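Local coordinates for protein putative phosphinothricin n-acetyltransferase (Acinetobacter baylyi, PDB 2JLM) that probably transfers the acetyl group of acetyl-CoA to the amino group of methionine sulfone and methionine sulfoximine, as a member of the GNAT acetyltransferase family, at residues T16-A21 with F53-R57; G71-G75 with I98-Y102. One frame throughout, in Å; residues are numbered along the deposited sequence.

Interaction 1. Residues T16-A21 with F53-R57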
ATOM      1  N   THR D  16      -4.548  15.354  -1.627  1.00 46.11           N
ATOM      2  CA  THR D  16      -5.590  14.450  -2.093  1.00 44.22           C
ATOM      3  C   THR D  16      -6.451  15.196  -3.101  1.00 47.12           C
ATOM      4  O   THR D  16      -6.501  16.431  -3.084  1.00 45.19           O
ATOM      5  CB  THR D  16      -6.494  13.969  -0.932  1.00 46.59           C
ATOM      6  OG1 THR D  16      -7.501  14.951  -0.661  1.00 48.29           O
ATOM      7  CG2 THR D  16      -5.674  13.721   0.331  1.00 49.64           C
ATOM      8  N   GLU D  17      -7.126  14.454  -3.976  1.00 58.21           N
ATOM      9  CA  GLU D  17      -7.978  15.068  -4.992  1.00 51.82           C
ATOM     10  C   GLU D  17      -9.149  15.811  -4.346  1.00 79.40           C
ATOM     11  O   GLU D  17      -9.531  16.905  -4.780  1.00 42.20           O
ATOM     12  CB  GLU D  17      -8.489  14.016  -5.978  1.00 52.41           C
ATOM     13  CG  GLU D  17      -9.236  14.612  -7.155  1.00 66.75           C
ATOM     14  CD  GLU D  17      -9.839  13.565  -8.070  1.00 58.37           C
ATOM     15  OE1 GLU D  17     -10.523  13.957  -9.040  1.00 61.78           O
ATOM     16  OE2 GLU D  17      -9.630  12.356  -7.826  1.00 62.55           O
ATOM     17  N   ASP D  18      -9.710  15.215  -3.299  1.00 64.61           N
ATOM     18  CA  ASP D  18     -10.815  15.838  -2.585  1.00 74.46           C
ATOM     19  C   ASP D  18     -10.420  17.199  -1.999  1.00 66.48           C
ATOM     20  O   ASP D  18     -11.104  18.196  -2.215  1.00 62.97           O
ATOM     21  CB  ASP D  18     -11.353  14.907  -1.490  1.00 73.15           C
ATOM     22  CG  ASP D  18     -10.313  14.584  -0.430  1.00 52.01           C
ATOM     23  N   GLN D  19      -9.302  17.245  -1.281  1.00 52.38           N
ATOM     24  CA  GLN D  19      -8.914  18.453  -0.554  1.00 43.96           C
ATOM     25  C   GLN D  19      -8.186  19.506  -1.389  1.00 59.90           C
ATOM     26  O   GLN D  19      -8.222  20.691  -1.058  1.00 58.95           O
ATOM     27  CB  GLN D  19      -8.043  18.097   0.658  1.00 63.22           C
ATOM     28  CG  GLN D  19      -8.734  17.291   1.742  1.00 49.83           C
ATOM     29  CD  GLN D  19      -7.866  17.121   2.975  1.00 68.51           C
ATOM     30  N   HIS D  20      -7.522  19.089  -2.463  1.00 63.47           N
ATOM     31  CA  HIS D  20      -6.544  19.973  -3.097  1.00 40.12           C
ATOM     32  C   HIS D  20      -6.680  20.200  -4.605  1.00 40.18           C
ATOM     33  O   HIS D  20      -5.951  21.015  -5.170  1.00 43.30           O
ATOM     34  CB  HIS D  20      -5.137  19.488  -2.759  1.00 46.10           C
ATOM     35  CG  HIS D  20      -4.869  19.408  -1.290  1.00 44.00           C
ATOM     36  ND1 HIS D  20      -4.812  18.214  -0.605  1.00 50.78           N
ATOM     37  CD2 HIS D  20      -4.644  20.379  -0.369  1.00 47.61           C
ATOM     38  CE1 HIS D  20      -4.559  18.450   0.671  1.00 45.78           C
ATOM     39  NE2 HIS D  20      -4.451  19.756   0.839  1.00 46.00           N
ATOM     40  N   ALA D  21      -7.612  19.498  -5.248  1.00 49.33           N
ATOM     41  CA  ALA D  21      -7.798  19.612  -6.696  1.00 47.25           C
ATOM     42  C   ALA D  21      -7.916  21.053  -7.201  1.00 49.08           C
ATOM     43  O   ALA D  21      -7.291  21.417  -8.198  1.00 48.10           O
ATOM     44  CB  ALA D  21      -9.003  18.798  -7.152  1.00 28.22           C
ATOM     45  N   PHE D  53      -4.907  13.259 -11.100  1.00 45.64           N
ATOM     46  CA  PHE D  53      -4.926  12.647  -9.777  1.00 38.71           C
ATOM     47  C   PHE D  53      -4.961  11.130  -9.879  1.00 55.51           C
ATOM     48  O   PHE D  53      -4.310  10.430  -9.099  1.00 45.50           O
ATOM     49  CB  PHE D  53      -6.082  13.178  -8.932  1.00 44.32           C
ATOM     50  CG  PHE D  53      -5.774  14.479  -8.255  1.00 53.93           C
ATOM     51  CD1 PHE D  53      -6.156  15.681  -8.828  1.00 54.81           C
ATOM     52  CD2 PHE D  53      -5.078  14.502  -7.061  1.00 47.51           C
ATOM     53  CE1 PHE D  53      -5.865  16.882  -8.213  1.00 55.95           C
ATOM     54  CE2 PHE D  53      -4.782  15.703  -6.437  1.00 54.15           C
ATOM     55  CZ  PHE D  53      -5.177  16.893  -7.014  1.00 52.16           C
ATOM     56  N   ALA D  54      -5.698  10.631 -10.867  1.00 32.93           N
ATOM     57  CA  ALA D  54      -5.858   9.193 -11.051  1.00 63.76           C
ATOM     58  C   ALA D  54      -4.519   8.525 -11.335  1.00 27.12           C
ATOM     59  O   ALA D  54      -4.156   7.530 -10.697  1.00 42.54           O
ATOM     60  CB  ALA D  54      -6.851   8.907 -12.172  1.00 49.29           C
ATOM     61  N   THR D  55      -3.786   9.082 -12.293  1.00 43.37           N
ATOM     62  CA  THR D  55      -2.461   8.581 -12.647  1.00 33.56           C
ATOM     63  C   THR D  55      -1.565   8.449 -11.418  1.00 42.72           C
ATOM     64  O   THR D  55      -0.900   7.427 -11.218  1.00 45.07           O
ATOM     65  CB  THR D  55      -1.788   9.490 -13.697  1.00 45.53           C
ATOM     66  OG1 THR D  55      -2.537   9.435 -14.920  1.00 38.02           O
ATOM     67  CG2 THR D  55      -0.341   9.050 -13.966  1.00 24.32           C
ATOM     68  N   LYS D  56      -1.563   9.475 -10.578  1.00 49.77           N
ATOM     69  CA  LYS D  56      -0.662   9.472  -9.432  1.00 46.78           C
ATOM     70  C   LYS D  56      -1.072   8.459  -8.377  1.00 35.55           C
ATOM     71  O   LYS D  56      -0.211   7.853  -7.734  1.00 39.40           O
ATOM     72  CB  LYS D  56      -0.478  10.887  -8.868  1.00 38.60           C
ATOM     73  CG  LYS D  56       0.620  11.644  -9.626  1.00 34.80           C
ATOM     74  CD  LYS D  56       0.389  13.129  -9.687  1.00 36.10           C
ATOM     75  CE  LYS D  56       1.269  13.754 -10.762  1.00 30.52           C
ATOM     76  NZ  LYS D  56       2.644  13.183 -10.744  1.00 28.77           N
ATOM     77  N   ARG D  57      -2.384   8.262  -8.228  1.00 40.51           N
ATOM     78  CA  ARG D  57      -2.930   7.254  -7.316  1.00 35.19           C
ATOM     79  C   ARG D  57      -2.562   5.854  -7.775  1.00 43.80           C
ATOM     80  O   ARG D  57      -1.930   5.094  -7.043  1.00 31.89           O
ATOM     81  CB  ARG D  57      -4.458   7.353  -7.239  1.00 49.68           C
ATOM     82  CG  ARG D  57      -4.989   8.279  -6.165  1.00 53.39           C
ATOM     83  CD  ARG D  57      -6.497   8.095  -5.978  1.00 57.33           C
ATOM     84  NE  ARG D  57      -7.254   8.411  -7.187  1.00 53.84           N
ATOM     85  CZ  ARG D  57      -7.772   9.608  -7.456  1.00 64.66           C
ATOM     86  NH1 ARG D  57      -7.615  10.610  -6.601  1.00 47.93           N
ATOM     87  NH2 ARG D  57      -8.447   9.805  -8.584  1.00 59.39           N
TER
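F53 lays one face of its ring over the backbone of E17, whose CA stands 3.7 Å from the centroid of the F53 ring in a CH-pi contact. The flat phenyl suits this spot because the first turn of helix 17-34 offers it mostly backbone; one turn on, A21 CB meets F53 CE1 at 3.8 Å, where a small methyl leaves room. Beyond the ring, the extended E17 side chain reaches R57, one turn after F53: E17 OE2 accepts from both R57 NH1 and R57 NH2 at 2.9 Å, a salt bridge toward the more exposed side. T16 is the N-cap, with OG1 accepting from Q19 N, although the place of OG1 is less certain; H20 ND1 accepts from T16 N (3.0 Å). The short helical segments run at 131° with axes 12.3 Å apart, and the F53 ring and the E17-R57 pair fill the space between. These are the two helices following the first strand of the GNAT fold, joined beside the sheet, where F53 also rests on I63 of strand 63-68.

Interaction 2. Residues G71-G75 with I98-Y102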
ATOM      1  N   GLY D  71      -4.404  26.961   6.330  1.00 58.61           N
ATOM      2  CA  GLY D  71      -4.873  25.845   5.523  1.00 57.21           C
ATOM      3  C   GLY D  71      -4.744  26.030   4.017  1.00 39.05           C
ATOM      4  O   GLY D  71      -5.113  25.150   3.237  1.00 48.78           O
ATOM      5  N   GLN D  72      -4.220  27.178   3.607  1.00 38.22           N
ATOM      6  CA  GLN D  72      -3.996  27.463   2.196  1.00 43.97           C
ATOM      7  C   GLN D  72      -2.822  26.650   1.621  1.00 39.34           C
ATOM      8  O   GLN D  72      -1.736  26.592   2.213  1.00 37.62           O
ATOM      9  CB  GLN D  72      -3.745  28.961   2.006  1.00 52.76           C
ATOM     10  CG  GLN D  72      -3.736  29.414   0.557  1.00 62.56           C
ATOM     11  CD  GLN D  72      -3.480  30.903   0.416  1.00 91.25           C
ATOM     12  OE1 GLN D  72      -3.314  31.414  -0.694  1.00 78.02           O
ATOM     13  NE2 GLN D  72      -3.444  31.608   1.544  1.00 77.58           N
ATOM     14  N   LEU D  73      -3.041  26.028   0.465  1.00 40.70           N
ATOM     15  CA  LEU D  73      -1.979  25.294  -0.215  1.00 33.48           C
ATOM     16  C   LEU D  73      -0.928  26.260  -0.754  1.00 35.32           C
ATOM     17  O   LEU D  73      -1.194  27.016  -1.690  1.00 31.69           O
ATOM     18  CB  LEU D  73      -2.549  24.430  -1.343  1.00 23.44           C
ATOM     19  CG  LEU D  73      -1.574  23.435  -1.982  1.00 39.62           C
ATOM     20  CD1 LEU D  73      -1.155  22.342  -0.999  1.00 26.00           C
ATOM     21  CD2 LEU D  73      -2.193  22.830  -3.219  1.00 28.89           C
ATOM     22  N   LEU D  74       0.257  26.241  -0.147  1.00 26.11           N
ATOM     23  CA  LEU D  74       1.346  27.145  -0.526  1.00 37.34           C
ATOM     24  C   LEU D  74       2.068  26.670  -1.780  1.00 45.46           C
ATOM     25  O   LEU D  74       2.718  27.453  -2.468  1.00 31.42           O
ATOM     26  CB  LEU D  74       2.355  27.296   0.613  1.00 26.92           C
ATOM     27  CG  LEU D  74       1.798  27.898   1.903  1.00 41.61           C
ATOM     28  CD1 LEU D  74       2.929  28.426   2.772  1.00 23.82           C
ATOM     29  CD2 LEU D  74       0.812  29.017   1.587  1.00 41.68           C
ATOM     30  N   GLY D  75       1.947  25.384  -2.074  1.00 40.44           N
ATOM     31  CA  GLY D  75       2.647  24.801  -3.197  1.00 33.48           C
ATOM     32  C   GLY D  75       2.770  23.315  -2.977  1.00 26.22           C
ATOM     33  O   GLY D  75       2.485  22.822  -1.882  1.00 25.69           O
ATOM     34  N   ILE D  98       5.181  26.531  -6.840  1.00 28.11           N
ATOM     35  CA  ILE D  98       4.902  27.375  -5.694  1.00 31.21           C
ATOM     36  C   ILE D  98       3.845  28.384  -6.053  1.00 33.01           C
ATOM     37  O   ILE D  98       3.875  28.957  -7.146  1.00 33.52           O
ATOM     38  CB  ILE D  98       6.146  28.120  -5.197  1.00 33.80           C
ATOM     39  CG1 ILE D  98       7.224  27.117  -4.797  1.00 26.05           C
ATOM     40  CG2 ILE D  98       5.785  28.978  -3.996  1.00 36.48           C
ATOM     41  CD1 ILE D  98       6.658  25.902  -4.057  1.00 15.46           C
ATOM     42  N   HIS D  99       2.906  28.596  -5.133  1.00 34.26           N
ATOM     43  CA  HIS D  99       1.824  29.551  -5.342  1.00 25.32           C
ATOM     44  C   HIS D  99       2.404  30.942  -5.605  1.00 19.76           C
ATOM     45  O   HIS D  99       3.434  31.299  -5.034  1.00 26.68           O
ATOM     46  CB  HIS D  99       0.905  29.577  -4.131  1.00 39.05           C
ATOM     47  CG  HIS D  99      -0.207  30.566  -4.249  1.00 59.30           C
ATOM     48  ND1 HIS D  99      -0.010  31.926  -4.143  1.00 48.55           N
ATOM     49  CD2 HIS D  99      -1.534  30.391  -4.469  1.00 23.18           C
ATOM     50  CE1 HIS D  99      -1.165  32.549  -4.296  1.00 43.15           C
ATOM     51  NE2 HIS D  99      -2.105  31.639  -4.492  1.00 49.93           N
ATOM     52  N   LYS D 100       1.735  31.715  -6.463  1.00 35.56           N
ATOM     53  CA  LYS D 100       2.238  33.010  -6.945  1.00 43.12           C
ATOM     54  C   LYS D 100       2.552  34.023  -5.836  1.00 52.22           C
ATOM     55  O   LYS D 100       3.468  34.835  -5.971  1.00 49.11           O
ATOM     56  CB  LYS D 100       1.269  33.614  -7.967  1.00 44.45           C
ATOM     57  CG  LYS D 100      -0.171  33.711  -7.479  1.00 65.96           C
ATOM     58  CD  LYS D 100      -1.137  34.000  -8.622  1.00 58.92           C
ATOM     59  N   ASP D 101       1.810  33.964  -4.737  1.00 38.43           N
ATOM     60  CA  ASP D 101       2.027  34.892  -3.632  1.00 45.78           C
ATOM     61  C   ASP D 101       3.150  34.456  -2.703  1.00 51.75           C
ATOM     62  O   ASP D 101       3.635  35.247  -1.896  1.00 53.47           O
ATOM     63  CB  ASP D 101       0.738  35.091  -2.827  1.00 49.93           C
ATOM     64  CG  ASP D 101      -0.370  35.724  -3.650  1.00 47.65           C
ATOM     65  OD1 ASP D 101      -0.057  36.584  -4.501  1.00 36.73           O
ATOM     66  OD2 ASP D 101      -1.551  35.362  -3.450  1.00 47.35           O
ATOM     67  N   TYR D 102       3.572  33.202  -2.805  1.00 36.64           N
ATOM     68  CA  TYR D 102       4.543  32.692  -1.838  1.00 32.18           C
ATOM     69  C   TYR D 102       5.893  32.331  -2.430  1.00 38.73           C
ATOM     70  O   TYR D 102       6.650  31.559  -1.840  1.00 33.39           O
ATOM     71  CB  TYR D 102       3.954  31.520  -1.051  1.00 39.92           C
ATOM     72  CG  TYR D 102       2.721  31.915  -0.269  1.00 33.66           C
ATOM     73  CD1 TYR D 102       1.464  31.872  -0.855  1.00 45.69           C
ATOM     74  CD2 TYR D 102       2.819  32.354   1.043  1.00 35.89           C
ATOM     75  CE1 TYR D 102       0.340  32.237  -0.157  1.00 53.52           C
ATOM     76  CE2 TYR D 102       1.698  32.722   1.752  1.00 36.73           C
ATOM     77  CZ  TYR D 102       0.460  32.662   1.146  1.00 67.97           C
ATOM     78  OH  TYR D 102      -0.665  33.027   1.847  1.00 54.95           O
TER
HETATM   79  O   HOH W   1      -3.226  34.168  -1.506  1.00 45.18           O
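At G71 the backbone turns with a positive phi of 105°, where a CB would jam against the preceding carbonyl, so glycine fits. Q72 then stretches its all-trans side chain across to the other segment. Its OE1 lies over one face of the H99 ring, 4.0 Å from H99 NE2. A water donates hydrogen bonds to Q72 OE1 (2.9 Å) and to D101 OD2 (2.8 Å), so it bridges the amide of Q72 and the carboxylate of D101; Q72 NE2 stands 3.1 Å from Y102 OH. L73 contributes little here, its side chain packing instead on I24 and I27. L74 does more: its carbonyl O accepts from H99 N at 2.9 Å, and its CD2 sits 3.6 Å from the centroid of the Y102 ring, almost on the ring normal, a CH-pi contact in which a branched aliphatic covers an aromatic face. G75 pairs with I98 as an antiparallel, non-hydrogen-bonded bridge with CA atoms 4.2 Å apart; a CB here would collide with I98 CD1, and at the backbone angles of G75 it would also jam against the preceding carbonyl O. Past I98 the chain turns away from the sheet, held by H99 ND1, which accepts from D101 N (2.8 Å), and by Y102 N bonding to H99 O (2.9 Å). Strands 73-81 and 91-98 are antiparallel neighbours inside the GNAT sheet, the second running into the loop before helix 107-121; L74 and Y102 both touch L107 of that helix, while L73 points the other way, onto helix 17-34.

Overall arrangement
Interaction 1 joins two helices and interaction 2 joins a strand to the end of its neighbour and the loop that follows, and the chain completes the first before opening the second. Their centres lie about 17 Å apart, yet they touch: H20 CD2 of 16-21 packs 4.1 Å from L73 CD1 of 71-75. Helix 17-34 links them further, since its first turn carries interaction 1 while E23 on it accepts from the backbone of L73. In GNAT enzymes the loop between the fourth strand and the following helix leads into the acetyl-CoA pyrophosphate-binding turn; residues 99-102 open the corresponding loop here, so interaction 2 is probably the nearer to the cofactor site.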